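Local coordinates for periplasmic chaperone Spy (Escherichia coli, PDB 5WO2), which acts as an ATP-independent periplasmic chaperone, a cradle-shaped homodimer that limits protein aggregation and lets substrates fold while bound, at residues 85-88 and 89-92. Numbering follows the deposited sequence.
Sequences KKQF and NANF
Gln87 and Asn91, one turn apart on helix 82-94, the last helix of this all-helical Spy chain, join their side-chain amides above a run of i-to-i+4 backbone bonds. Those bonds lead from Asn89, Ala90, Asn91 and Phe92 N to the carbonyls of Lys85, Lys86, Gln87 and Phe88; the one from Asn91 N to Gln87 O is 2.9 Å long. Between the side chains, Gln87 NE2 donates to Asn91 OD1 at 2.9 Å, a bent bond (147°). The acceptor lies in the plane of the Gln87 amide, yet the donor stands above the Asn91 carbonyl plane; the two amide planes are 48° apart. With the chain bent at chi2 (66°), NE2 is the end of the Gln87 amide that reaches forward toward Asn91. Asn91 ND2 bonds Asp4, tying the N-terminal segment to this face. On another face Phe88 and Phe92 run side by side, and this apolar strip packs on Ile41 of the second subunit, placing the helix at the dimer interface. Asn89 shares that side: its ND2 bonds Tyr77 OH and its OD1 bonds His38 of the second subunit. The same OD1 lies in the plane of the Phe88 ring, at its edge, 3.9 Å from Phe88 CD1, while Phe88 CE1 meets Phe92 CD2 at 4.1 Å.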
loop_
_atom_site.group_PDB
_atom_site.type_symbol
_atom_site.label_atom_id
_atom_site.label_comp_id
_atom_site.label_asym_id
_atom_site.label_seq_id
_atom_site.Cartn_x
_atom_site.Cartn_y
_atom_site.Cartn_z
ATOM N N LYS B 85 -11.220 9.064 -22.357
ATOM C CA LYS B 85 -10.746 9.774 -21.160
ATOM C C LYS B 85 -11.904 10.117 -20.214
ATOM O O LYS B 85 -11.771 10.032 -19.005
ATOM C CB LYS B 85 -10.029 11.070 -21.536
ATOM C CG LYS B 85 -8.703 10.913 -22.224
ATOM C CD LYS B 85 -8.147 12.285 -22.675
ATOM C CE LYS B 85 -6.776 12.119 -23.317
ATOM N NZ LYS B 85 -6.321 13.326 -24.045
ATOM N N LYS B 86 -13.046 10.510 -20.769
ATOM C CA LYS B 86 -14.208 10.768 -19.924
ATOM C C LYS B 86 -14.534 9.518 -19.145
ATOM O O LYS B 86 -14.853 9.580 -17.970
ATOM C CB LYS B 86 -15.432 11.195 -20.730
ATOM C CG LYS B 86 -15.360 12.611 -21.296
ATOM C CD LYS B 86 -16.768 13.210 -21.509
ATOM C CE LYS B 86 -17.652 12.411 -22.476
ATOM N NZ LYS B 86 -17.384 12.703 -23.936
ATOM N N GLN B 87 -14.448 8.378 -19.816
ATOM C CA GLN B 87 -14.784 7.106 -19.196
ATOM C C GLN B 87 -13.741 6.688 -18.180
ATOM O O GLN B 87 -14.060 6.222 -17.091
ATOM C CB GLN B 87 -14.923 6.021 -20.250
ATOM C CG GLN B 87 -15.341 4.684 -19.670
ATOM C CD GLN B 87 -16.752 4.713 -19.074
ATOM O OE1 GLN B 87 -17.713 5.096 -19.745
ATOM N NE2 GLN B 87 -16.870 4.318 -17.808
ATOM N N PHE B 88 -12.480 6.797 -18.569
ATOM C CA PHE B 88 -11.389 6.603 -17.632
ATOM C C PHE B 88 -11.581 7.465 -16.393
ATOM O O PHE B 88 -11.414 6.980 -15.276
ATOM C CB PHE B 88 -10.067 6.934 -18.300
ATOM C CG PHE B 88 -8.862 6.807 -17.401
ATOM C CD1 PHE B 88 -8.541 7.799 -16.473
ATOM C CD2 PHE B 88 -8.017 5.724 -17.518
ATOM C CE1 PHE B 88 -7.419 7.695 -15.689
ATOM C CE2 PHE B 88 -6.867 5.627 -16.706
ATOM C CZ PHE B 88 -6.593 6.604 -15.800
ATOM N N ASN B 89 -11.974 8.723 -16.572
ATOM C CA ASN B 89 -12.106 9.608 -15.407
ATOM C C ASN B 89 -13.286 9.147 -14.552
ATOM O O ASN B 89 -13.197 9.159 -13.350
ATOM C CB ASN B 89 -12.270 11.067 -15.801
ATOM C CG ASN B 89 -10.955 11.694 -16.242
ATOM O OD1 ASN B 89 -9.910 11.396 -15.702
ATOM N ND2 ASN B 89 -11.014 12.513 -17.276
ATOM N N ALA B 90 -14.369 8.703 -15.172
ATOM C CA ALA B 90 -15.491 8.210 -14.379
ATOM C C ALA B 90 -15.121 6.957 -13.586
ATOM O O ALA B 90 -15.469 6.823 -12.393
ATOM C CB ALA B 90 -16.674 7.946 -15.283
ATOM N N ASN B 91 -14.416 6.033 -14.231
ATOM C CA ASN B 91 -13.959 4.820 -13.560
ATOM C C ASN B 91 -13.061 5.127 -12.402
ATOM O O ASN B 91 -13.042 4.417 -11.413
ATOM C CB ASN B 91 -13.212 3.903 -14.520
ATOM C CG ASN B 91 -14.090 3.342 -15.609
ATOM O OD1 ASN B 91 -15.316 3.440 -15.564
ATOM N ND2 ASN B 91 -13.456 2.749 -16.616
ATOM N N PHE B 92 -12.274 6.188 -12.552
ATOM C CA PHE B 92 -11.318 6.585 -11.552
ATOM C C PHE B 92 -12.050 6.899 -10.239
ATOM O O PHE B 92 -11.562 6.600 -9.141
ATOM C CB PHE B 92 -10.498 7.803 -12.053
ATOM C CG PHE B 92 -9.234 8.060 -11.248
ATOM C CD1 PHE B 92 -9.275 8.786 -10.066
ATOM C CD2 PHE B 92 -8.004 7.561 -11.664
ATOM C CE1 PHE B 92 -8.106 9.001 -9.281
ATOM C CE2 PHE B 92 -6.839 7.787 -10.901
ATOM C CZ PHE B 92 -6.899 8.491 -9.712
#